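Local coordinates for protein histidinol-phosphate aminotransferase (Clostridium acetobutylicum, PDB 3FTB) that probably acts as a pyridoxal 5'-phosphate-dependent transaminase, transferring the amino group in the histidinol-phosphate step of histidine biosynthesis, at residues F44-E50 and M253-C258; G51-L55 and N248-E252; N298-L304 and S335-I341; G309-Y313 and I323-C327. Residues are numbered along the deposited sequence.

Interaction 1: residues F44-E50 and M253-C258; sequences FLNNIDE and MAAINC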
# COMPACT_ATOMS: atom_id res chain seq x y z
N PHE A 44 0.32 -8.40 -19.30
CA PHE A 44 1.06 -7.56 -18.38
C PHE A 44 2.44 -7.25 -18.94
O PHE A 44 2.93 -6.13 -18.83
CB PHE A 44 1.19 -8.21 -17.01
CG PHE A 44 1.96 -7.37 -16.04
CD1 PHE A 44 3.35 -7.42 -16.01
CD2 PHE A 44 1.31 -6.51 -15.18
CE1 PHE A 44 4.07 -6.64 -15.14
CE2 PHE A 44 2.02 -5.73 -14.30
CZ PHE A 44 3.41 -5.79 -14.28
N LEU A 45 3.07 -8.27 -19.52
CA LEU A 45 4.33 -8.09 -20.21
C LEU A 45 4.14 -7.05 -21.31
O LEU A 45 4.89 -6.09 -21.43
CB LEU A 45 4.78 -9.42 -20.82
CG LEU A 45 5.05 -10.64 -19.93
CD1 LEU A 45 3.88 -10.96 -19.02
CD2 LEU A 45 5.41 -11.85 -20.80
N ASN A 46 3.10 -7.24 -22.12
CA ASN A 46 2.85 -6.41 -23.30
C ASN A 46 2.70 -4.92 -23.00
O ASN A 46 2.94 -4.08 -23.87
CB ASN A 46 1.64 -6.92 -24.09
CG ASN A 46 1.82 -8.34 -24.61
OD1 ASN A 46 2.95 -8.83 -24.75
ND2 ASN A 46 0.71 -9.01 -24.91
N ASN A 47 2.29 -4.59 -21.78
CA ASN A 47 2.12 -3.19 -21.40
C ASN A 47 3.05 -2.73 -20.29
O ASN A 47 2.74 -1.78 -19.57
CB ASN A 47 0.67 -2.90 -21.00
CG ASN A 47 -0.29 -3.11 -22.15
OD1 ASN A 47 -0.43 -4.22 -22.66
ND2 ASN A 47 -0.96 -2.04 -22.57
N ILE A 48 4.20 -3.40 -20.16
CA ILE A 48 5.17 -3.04 -19.14
C ILE A 48 5.74 -1.64 -19.40
O ILE A 48 6.18 -0.95 -18.47
CB ILE A 48 6.32 -4.05 -19.06
CG1 ILE A 48 7.22 -3.75 -17.86
CG2 ILE A 48 7.12 -4.05 -20.35
CD1 ILE A 48 6.52 -3.89 -16.53
N ASP A 49 5.73 -1.22 -20.66
CA ASP A 49 6.19 0.12 -21.02
C ASP A 49 5.31 1.15 -20.34
O ASP A 49 5.81 2.09 -19.72
CB ASP A 49 6.12 0.32 -22.54
CG ASP A 49 7.05 -0.60 -23.29
OD1 ASP A 49 7.77 -1.40 -22.65
OD2 ASP A 49 7.07 -0.52 -24.54
N GLU A 50 4.00 0.97 -20.46
CA GLU A 50 3.04 1.84 -19.80
C GLU A 50 3.40 1.99 -18.33
O GLU A 50 3.54 3.11 -17.83
CB GLU A 50 1.63 1.26 -19.96
CG GLU A 50 0.55 1.94 -19.13
CD GLU A 50 -0.85 1.46 -19.49
OE1 GLU A 50 -1.77 1.60 -18.65
OE2 GLU A 50 -1.03 0.95 -20.62
N MET A 253 -1.49 -0.59 -13.75
CA MET A 253 -1.32 -1.08 -15.12
C MET A 253 -1.92 -2.46 -15.31
O MET A 253 -2.51 -2.75 -16.36
CB MET A 253 0.16 -1.08 -15.54
CG MET A 253 0.36 -1.56 -16.98
SD MET A 253 0.55 -3.35 -17.16
CE MET A 253 2.29 -3.46 -16.71
N ALA A 254 -1.79 -3.32 -14.30
CA ALA A 254 -2.36 -4.66 -14.37
C ALA A 254 -3.88 -4.62 -14.39
O ALA A 254 -4.51 -5.19 -15.27
CB ALA A 254 -1.87 -5.53 -13.22
N ALA A 255 -4.46 -3.93 -13.41
CA ALA A 255 -5.92 -3.78 -13.33
C ALA A 255 -6.53 -3.18 -14.59
O ALA A 255 -7.70 -3.38 -14.89
CB ALA A 255 -6.29 -2.93 -12.12
N ILE A 256 -5.73 -2.42 -15.34
CA ILE A 256 -6.23 -1.73 -16.52
C ILE A 256 -6.13 -2.60 -17.78
O ILE A 256 -7.00 -2.55 -18.66
CB ILE A 256 -5.56 -0.33 -16.68
CG1 ILE A 256 -6.19 0.66 -15.68
CG2 ILE A 256 -5.66 0.16 -18.12
CD1 ILE A 256 -5.55 2.05 -15.60
N ASN A 257 -5.11 -3.45 -17.82
CA ASN A 257 -4.80 -4.25 -19.01
C ASN A 257 -5.10 -5.75 -18.89
O ASN A 257 -5.29 -6.44 -19.90
CB ASN A 257 -3.33 -4.04 -19.38
CG ASN A 257 -3.01 -2.58 -19.71
OD1 ASN A 257 -3.43 -2.07 -20.74
ND2 ASN A 257 -2.28 -1.92 -18.83
N CYS A 258 -5.18 -6.24 -17.66
CA CYS A 258 -5.29 -7.68 -17.43
C CYS A 258 -6.71 -8.17 -17.22
O CYS A 258 -6.98 -9.33 -17.45
CB CYS A 258 -4.38 -8.11 -16.27
SG CYS A 258 -2.64 -7.81 -16.66
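The main bump in this contact is the side chain of M253, reaching from helix 249-257 into a hollow of the chain at F44-E50. The hollow has the F44 ring on one side and the start of helix 48-53 on the other. The terminal methyl fills it: M253 CE lies 3.5 Å from the centroid of the F44 ring, over its face, in a CH-pi contact, and it is 3.3 Å from N47 O. The sulfur completes a Met-aromatic contact, with M253 SD 4.3 Å from the same centroid. Methionine's unbranched, bendable chain can follow such a curved cavity. Around the ring edge, smaller knobs close the gap: A254 CB is 3.9 Å from F44 CD2, and C258 SG 3.9 Å from F44 CB. Farther along, the E50 stem passes M253, while its carboxylate pairs with R65. N257 ND2 bonds back to M253 O of its own helix at 2.6 Å. Helices 42-45 and 48-53 thus pack on helix 249-257 near the dimer interface, F44 touching L55 of the second subunit. With no hydrogen bond crossing between the segments, their cohesion rests on close fit and dispersion, well served by a polarizable methionine whose methyl meets the aromatic face while its sulfur stands oblique.

Interaction 2: residues G51-L55 and N248-E252; sequences GIKNL and NCFAE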
# COMPACT_ATOMS: atom_id res chain seq x y z
N GLY A 51 3.56 0.86 -17.65
CA GLY A 51 3.93 0.85 -16.24
C GLY A 51 5.19 1.63 -15.92
O GLY A 51 5.19 2.48 -15.04
N ILE A 52 6.28 1.34 -16.63
CA ILE A 52 7.54 2.05 -16.43
C ILE A 52 7.44 3.57 -16.64
O ILE A 52 8.02 4.35 -15.89
CB ILE A 52 8.66 1.50 -17.33
CG1 ILE A 52 8.80 -0.00 -17.14
CG2 ILE A 52 9.98 2.19 -17.01
CD1 ILE A 52 9.90 -0.61 -17.96
N LYS A 53 6.71 3.97 -17.67
CA LYS A 53 6.54 5.39 -17.98
C LYS A 53 5.97 6.14 -16.78
O LYS A 53 6.50 7.17 -16.35
CB LYS A 53 5.61 5.59 -19.18
CG LYS A 53 5.61 7.01 -19.75
CD LYS A 53 4.61 7.18 -20.90
CE LYS A 53 3.40 8.01 -20.49
NZ LYS A 53 3.70 9.48 -20.49
N ASN A 54 4.88 5.61 -16.25
CA ASN A 54 4.18 6.24 -15.15
C ASN A 54 4.94 6.17 -13.83
O ASN A 54 4.50 6.73 -12.82
CB ASN A 54 2.78 5.64 -15.01
CG ASN A 54 1.97 5.73 -16.31
OD1 ASN A 54 1.97 6.75 -17.00
ND2 ASN A 54 1.28 4.65 -16.64
N LEU A 55 6.08 5.48 -13.83
CA LEU A 55 6.94 5.44 -12.65
C LEU A 55 7.28 6.84 -12.21
O LEU A 55 7.42 7.12 -11.01
CB LEU A 55 8.25 4.71 -12.94
CG LEU A 55 8.31 3.21 -12.69
CD1 LEU A 55 9.72 2.72 -13.00
CD2 LEU A 55 7.94 2.92 -11.25
N ASN A 248 0.23 1.45 -6.28
CA ASN A 248 1.39 1.67 -7.16
C ASN A 248 1.03 1.59 -8.64
O ASN A 248 -0.00 1.03 -9.01
CB ASN A 248 2.51 0.68 -6.83
CG ASN A 248 2.25 -0.70 -7.42
OD1 ASN A 248 1.79 -1.60 -6.73
ND2 ASN A 248 2.55 -0.86 -8.70
N CYS A 249 1.90 2.12 -9.50
CA CYS A 249 1.60 2.25 -10.93
C CYS A 249 1.49 0.93 -11.71
O CYS A 249 0.71 0.84 -12.67
CB CYS A 249 2.58 3.22 -11.61
SG CYS A 249 4.31 2.65 -11.79
N PHE A 250 2.26 -0.08 -11.33
CA PHE A 250 2.20 -1.38 -12.00
C PHE A 250 0.88 -2.08 -11.68
O PHE A 250 0.22 -2.64 -12.56
CB PHE A 250 3.39 -2.26 -11.60
CG PHE A 250 4.71 -1.73 -12.08
CD1 PHE A 250 5.10 -1.87 -13.40
CD2 PHE A 250 5.57 -1.08 -11.20
CE1 PHE A 250 6.32 -1.38 -13.83
CE2 PHE A 250 6.79 -0.59 -11.63
CZ PHE A 250 7.16 -0.74 -12.95
N ALA A 251 0.51 -2.03 -10.40
CA ALA A 251 -0.78 -2.54 -9.96
C ALA A 251 -1.86 -1.92 -10.83
O ALA A 251 -2.71 -2.62 -11.37
CB ALA A 251 -1.01 -2.20 -8.49
N GLU A 252 -1.81 -0.60 -10.95
CA GLU A 252 -2.75 0.12 -11.80
C GLU A 252 -2.70 -0.39 -13.24
O GLU A 252 -3.74 -0.62 -13.85
CB GLU A 252 -2.45 1.62 -11.78
CG GLU A 252 -3.40 2.47 -12.56
CD GLU A 252 -3.02 3.93 -12.52
OE1 GLU A 252 -1.82 4.24 -12.68
OE2 GLU A 252 -3.92 4.78 -12.32
O HOH W 1 0.39 3.09 -14.41
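F250 lies with one face of its ring over G51 O, and F250 CE1 is 3.8 Å from G51 C. The missing side chain makes this possible: an ideal CB on G51 would fall 2.9 Å from F250 CD1, a clash, so glycine lets the two helices approach to 5.1 Å between G51 CA and F250 CA. L55 borders the same ring, L55 CD2 lying 3.7 Å from F250 CE2 and equally 3.7 Å from C249 SG, so that one leucine methyl touches both residues. C249 is small enough to sit between the helices, C249 CB being 4.2 Å from N54 CB. At the more polar margin a water bridges the segments. It accepts from N54 ND2 at 2.9 Å and donates to C249 O at 2.9 Å and to E252 OE1 at 3.0 Å, using the amide and carboxylate at the fringe of an apolar contact. The second subunit covers the apolar side: F250 stacks on F250 of that subunit, while L55 and I52 pack on F44 and L45 of that subunit. Such a helix pair meeting its counterpart belongs to the dimer interface of a fold type I, PLP-dependent aminotransferase.

Interaction 3: residues N298-L304 and S335-I341; sequences NFVLCRL and SFVRFAI. With PO4 (phosphate ion), chain F.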
# COMPACT_ATOMS: atom_id res chain seq x y z
N ASN A 298 -9.52 -23.29 -6.76
CA ASN A 298 -8.28 -24.05 -7.01
C ASN A 298 -7.64 -24.68 -5.76
O ASN A 298 -6.41 -24.68 -5.60
CB ASN A 298 -7.27 -23.18 -7.77
CG ASN A 298 -6.82 -21.98 -6.96
OD1 ASN A 298 -7.60 -21.42 -6.20
ND2 ASN A 298 -5.55 -21.60 -7.11
N PHE A 299 -8.48 -25.25 -4.89
CA PHE A 299 -8.01 -26.00 -3.73
C PHE A 299 -9.08 -26.99 -3.25
O PHE A 299 -10.26 -26.85 -3.58
CB PHE A 299 -7.61 -25.05 -2.60
CG PHE A 299 -8.68 -24.05 -2.26
CD1 PHE A 299 -9.71 -24.39 -1.40
CD2 PHE A 299 -8.65 -22.78 -2.80
CE1 PHE A 299 -10.70 -23.47 -1.09
CE2 PHE A 299 -9.63 -21.87 -2.50
CZ PHE A 299 -10.66 -22.21 -1.64
N VAL A 300 -8.65 -27.98 -2.47
CA VAL A 300 -9.51 -29.07 -2.03
C VAL A 300 -9.24 -29.44 -0.55
O VAL A 300 -8.08 -29.59 -0.15
CB VAL A 300 -9.29 -30.31 -2.93
CG1 VAL A 300 -7.83 -30.77 -2.85
CG2 VAL A 300 -10.24 -31.44 -2.56
N LEU A 301 -10.30 -29.57 0.25
CA LEU A 301 -10.16 -29.96 1.67
C LEU A 301 -10.39 -31.46 1.90
O LEU A 301 -11.49 -31.99 1.67
CB LEU A 301 -11.13 -29.17 2.56
CG LEU A 301 -11.13 -29.53 4.06
CD1 LEU A 301 -9.96 -28.86 4.76
CD2 LEU A 301 -12.46 -29.15 4.72
N CYS A 302 -9.35 -32.14 2.38
CA CYS A 302 -9.41 -33.58 2.61
C CYS A 302 -9.45 -33.95 4.10
O CYS A 302 -8.72 -33.39 4.92
CB CYS A 302 -8.25 -34.27 1.88
SG CYS A 302 -8.22 -33.96 0.08
N ARG A 303 -10.34 -34.87 4.44
CA ARG A 303 -10.35 -35.51 5.75
C ARG A 303 -9.49 -36.77 5.68
O ARG A 303 -9.56 -37.51 4.70
CB ARG A 303 -11.78 -35.89 6.13
CG ARG A 303 -11.95 -36.40 7.53
CD ARG A 303 -12.06 -35.27 8.52
NE ARG A 303 -12.10 -35.76 9.89
CZ ARG A 303 -13.22 -35.98 10.58
NH1 ARG A 303 -13.15 -36.43 11.83
NH2 ARG A 303 -14.40 -35.73 10.03
N LEU A 304 -8.68 -37.01 6.70
CA LEU A 304 -7.71 -38.11 6.68
C LEU A 304 -8.05 -39.22 7.68
O LEU A 304 -9.02 -39.10 8.44
CB LEU A 304 -6.29 -37.59 6.95
CG LEU A 304 -5.70 -36.56 5.99
CD1 LEU A 304 -4.21 -36.38 6.28
CD2 LEU A 304 -5.93 -36.97 4.54
N SER A 335 -6.88 -33.93 11.37
CA SER A 335 -7.26 -34.88 10.34
C SER A 335 -7.59 -34.15 9.04
O SER A 335 -7.61 -34.77 7.98
CB SER A 335 -8.45 -35.71 10.78
OG SER A 335 -9.61 -34.91 10.89
N PHE A 336 -7.85 -32.85 9.12
CA PHE A 336 -8.09 -32.05 7.92
C PHE A 336 -6.79 -31.44 7.41
O PHE A 336 -5.94 -31.00 8.21
CB PHE A 336 -9.12 -30.94 8.16
CG PHE A 336 -10.45 -31.45 8.65
CD1 PHE A 336 -11.52 -31.58 7.79
CD2 PHE A 336 -10.62 -31.80 9.99
CE1 PHE A 336 -12.74 -32.05 8.24
CE2 PHE A 336 -11.84 -32.27 10.44
CZ PHE A 336 -12.90 -32.39 9.57
N VAL A 337 -6.62 -31.46 6.10
CA VAL A 337 -5.47 -30.86 5.45
C VAL A 337 -5.99 -30.22 4.16
O VAL A 337 -7.01 -30.66 3.63
CB VAL A 337 -4.43 -31.91 5.06
CG1 VAL A 337 -3.72 -32.46 6.29
CG2 VAL A 337 -5.10 -33.03 4.28
N ARG A 338 -5.31 -29.19 3.67
CA ARG A 338 -5.73 -28.49 2.46
C ARG A 338 -4.66 -28.60 1.38
O ARG A 338 -3.48 -28.39 1.64
CB ARG A 338 -6.04 -27.01 2.74
CG ARG A 338 -6.69 -26.25 1.57
CD ARG A 338 -6.67 -24.74 1.81
NE ARG A 338 -5.33 -24.18 1.63
CZ ARG A 338 -4.89 -23.07 2.21
NH1 ARG A 338 -5.69 -22.39 3.04
NH2 ARG A 338 -3.66 -22.63 1.98
N PHE A 339 -5.08 -28.96 0.17
CA PHE A 339 -4.14 -29.07 -0.95
C PHE A 339 -4.50 -28.06 -2.03
O PHE A 339 -5.68 -27.85 -2.34
CB PHE A 339 -4.16 -30.48 -1.56
CG PHE A 339 -3.90 -31.60 -0.58
CD1 PHE A 339 -3.23 -31.36 0.63
CD2 PHE A 339 -4.29 -32.91 -0.88
CE1 PHE A 339 -2.97 -32.41 1.53
CE2 PHE A 339 -4.04 -33.95 0.02
CZ PHE A 339 -3.38 -33.69 1.22
N ALA A 340 -3.49 -27.47 -2.64
CA ALA A 340 -3.73 -26.61 -3.80
C ALA A 340 -4.02 -27.49 -5.01
O ALA A 340 -3.68 -28.66 -5.03
CB ALA A 340 -2.55 -25.70 -4.06
N ILE A 341 -4.66 -26.91 -6.02
CA ILE A 341 -4.88 -27.59 -7.28
C ILE A 341 -4.14 -26.79 -8.34
O ILE A 341 -4.50 -25.65 -8.61
CB ILE A 341 -6.39 -27.73 -7.62
CG1 ILE A 341 -7.10 -28.53 -6.54
CG2 ILE A 341 -6.59 -28.39 -8.99
CD1 ILE A 341 -8.55 -28.81 -6.83
P PO4 F . -4.27 -19.35 3.72
O1 PO4 F . -3.72 -17.96 3.51
O2 PO4 F . -4.95 -19.43 5.07
O3 PO4 F . -5.26 -19.66 2.63
O4 PO4 F . -3.13 -20.35 3.67
O HOH W 2 -3.69 -23.12 -8.12
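R338 grips the phosphate ion with two bonds, R338 NH2 to PO4 O4 at 2.9 Å and a weak one from R338 NH1 to PO4 O3 at 2.8 Å. N155 OD1 accepts a weak bond from R338 NH1; R338 probably corresponds to the arginine that holds the substrate's carboxylate in related aminotransferases, a place where a phosphate could bind here. Behind it, paired backbone bonds join the strands: V300 N to F339 O (3.0 Å) and F339 N to V300 O (3.1 Å), then C302 N to V337 O (3.0 Å) and V337 N to C302 O (3.1 Å). At one end R303 NE reaches S335 OG (2.8 Å), which also pairs with D333. These antiparallel neighbours are inner strands of the small domain's sheet, 336-340 at its middle. On one face V300 packs on F279 and L283 of helix 262-285 and C302 on L283, while F339 meets F350 of helix 344-359 edge-to-face; V300 CG1 is 3.9 Å from F339 CB. On the other face L301 CD2 lies 4.0 Å from F336 CD1.

Interaction 4: residues G309-Y313 and I323-C327; sequences GEKLY and IRRCC. With PO4 (phosphate ion), chain F.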
# COMPACT_ATOMS: atom_id res chain seq x y z
N GLY A 309 -2.34 -34.73 9.92
CA GLY A 309 -1.89 -33.73 8.97
C GLY A 309 -0.45 -33.30 9.23
O GLY A 309 0.26 -32.89 8.31
N GLU A 310 -0.04 -33.37 10.50
CA GLU A 310 1.34 -33.06 10.85
C GLU A 310 2.23 -34.20 10.40
O GLU A 310 3.32 -33.97 9.90
CB GLU A 310 1.53 -32.81 12.35
CG GLU A 310 2.91 -32.24 12.67
CD GLU A 310 3.17 -32.00 14.15
OE1 GLU A 310 2.77 -32.86 14.97
OE2 GLU A 310 3.78 -30.97 14.49
N LYS A 311 1.76 -35.43 10.57
CA LYS A 311 2.54 -36.59 10.16
C LYS A 311 2.61 -36.61 8.64
O LYS A 311 3.70 -36.75 8.06
CB LYS A 311 1.94 -37.89 10.72
CG LYS A 311 2.78 -39.13 10.43
CD LYS A 311 2.90 -40.06 11.64
CE LYS A 311 1.55 -40.41 12.25
NZ LYS A 311 1.14 -39.48 13.35
N LEU A 312 1.47 -36.43 7.99
CA LEU A 312 1.45 -36.31 6.54
C LEU A 312 2.33 -35.14 6.10
O LEU A 312 3.20 -35.31 5.24
CB LEU A 312 0.03 -36.16 6.01
CG LEU A 312 -0.03 -35.85 4.51
CD1 LEU A 312 0.71 -36.93 3.70
CD2 LEU A 312 -1.47 -35.68 4.05
N TYR A 313 2.12 -33.96 6.69
CA TYR A 313 2.93 -32.77 6.40
C TYR A 313 4.43 -33.03 6.51
O TYR A 313 5.20 -32.73 5.58
CB TYR A 313 2.53 -31.60 7.33
CG TYR A 313 3.36 -30.34 7.15
CD1 TYR A 313 2.92 -29.31 6.33
CD2 TYR A 313 4.58 -30.17 7.81
CE1 TYR A 313 3.67 -28.16 6.16
CE2 TYR A 313 5.33 -29.01 7.65
CZ TYR A 313 4.87 -28.02 6.82
OH TYR A 313 5.60 -26.87 6.64
N ILE A 323 2.14 -28.97 2.34
CA ILE A 323 0.68 -28.91 2.37
C ILE A 323 0.21 -27.94 3.45
O ILE A 323 1.01 -27.31 4.14
CB ILE A 323 0.03 -30.29 2.63
CG1 ILE A 323 0.31 -30.77 4.06
CG2 ILE A 323 0.50 -31.31 1.59
CD1 ILE A 323 -0.80 -31.61 4.68
N ARG A 324 -1.10 -27.83 3.59
CA ARG A 324 -1.66 -26.95 4.61
C ARG A 324 -2.36 -27.76 5.69
O ARG A 324 -3.42 -28.35 5.46
CB ARG A 324 -2.63 -25.93 4.00
CG ARG A 324 -3.07 -24.85 4.97
CD ARG A 324 -1.92 -23.91 5.32
NE ARG A 324 -2.40 -22.61 5.76
CZ ARG A 324 -3.04 -22.40 6.91
NH1 ARG A 324 -3.27 -23.42 7.72
NH2 ARG A 324 -3.45 -21.18 7.24
N ARG A 325 -1.74 -27.79 6.86
CA ARG A 325 -2.35 -28.38 8.03
C ARG A 325 -3.44 -27.45 8.49
O ARG A 325 -3.21 -26.26 8.68
CB ARG A 325 -1.30 -28.56 9.12
CG ARG A 325 -0.20 -29.52 8.71
CD ARG A 325 0.97 -29.40 9.64
NE ARG A 325 0.54 -29.49 11.03
CZ ARG A 325 1.35 -29.29 12.06
NH1 ARG A 325 2.62 -28.98 11.85
NH2 ARG A 325 0.89 -29.40 13.30
N CYS A 326 -4.64 -27.98 8.65
CA CYS A 326 -5.78 -27.15 8.97
C CYS A 326 -6.01 -27.04 10.47
O CYS A 326 -7.11 -26.71 10.91
CB CYS A 326 -7.02 -27.69 8.27
SG CYS A 326 -6.90 -27.41 6.49
N CYS A 327 -4.95 -27.29 11.24
CA CYS A 327 -5.01 -27.25 12.70
C CYS A 327 -5.59 -25.94 13.23
O CYS A 327 -6.48 -25.94 14.07
CB CYS A 327 -3.62 -27.48 13.31
SG CYS A 327 -3.00 -29.16 13.15
P PO4 F . -4.27 -19.35 3.72
O1 PO4 F . -3.72 -17.96 3.51
O2 PO4 F . -4.95 -19.43 5.07
O3 PO4 F . -5.26 -19.66 2.63
O4 PO4 F . -3.13 -20.35 3.67
O HOH W 3 3.59 -31.26 3.84
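Helix 309-317 and strand 321-325 form the second half of a split beta-alpha-beta unit in the small domain: strands 299-304 and 321-325 run parallel, with strand 336-340 inserted between them. Apolar packing fastens the helix to the strand. I323 offers its branched side chain to two helix residues, I323 CD1 lying 4.2 Å from L312 CD2 and I323 CG1 3.8 Å from Y313 CD1. Y313 is well placed to span the boundary, since it also meets the aliphatic part of R325: R325 CD lies 3.6 Å from Y313 CB, oblique to the ring. G309, without a side chain, lets the helix start close to the sheet, and G309 CA lies 3.5 Å from V337 CG1 on the adjoining strand. Charge acts at the outer margin. E310 OE2 forms a salt bridge with R325 NH2 at 3.5 Å, and the glutamate stem crosses the face of the R325 guanidinium, E310 CG being 3.4 Å from R325 NH1. A long arginine suits this spot because its stem packs while its head reaches the acid. Solvent adds a bridge: one water donates to Y313 O at 2.8 Å and accepts from I323 N at 3.1 Å. On the strand's other side R324, alternating with R325, points away from the helix and binds the phosphate ion, R324 NE donating to PO4 O4 at 3.2 Å.

How the interactions relate
The four contacts form two pairs far apart in one chain. Interactions 1 and 2 are neighbouring parts of the contact between helices 48-53 and 249-257, with F44 added from helix 42-45; their centres are 9 Å apart, and I48 CD1 meets F250 CE1 at 3.7 Å. Both reach the second subunit. Interactions 3 and 4, also 9 Å apart between centres, share the small domain's sheet: R338 N and R324 O, 2.7 Å apart, probably hydrogen-bond its neighbouring strands. Side by side on these strands, R338 and R324 reach the same phosphate ion, which is likely from the crystallisation liquor and may mark part of the substrate pocket. Between the pairs, centres lie 34 to 39 Å apart, without touching.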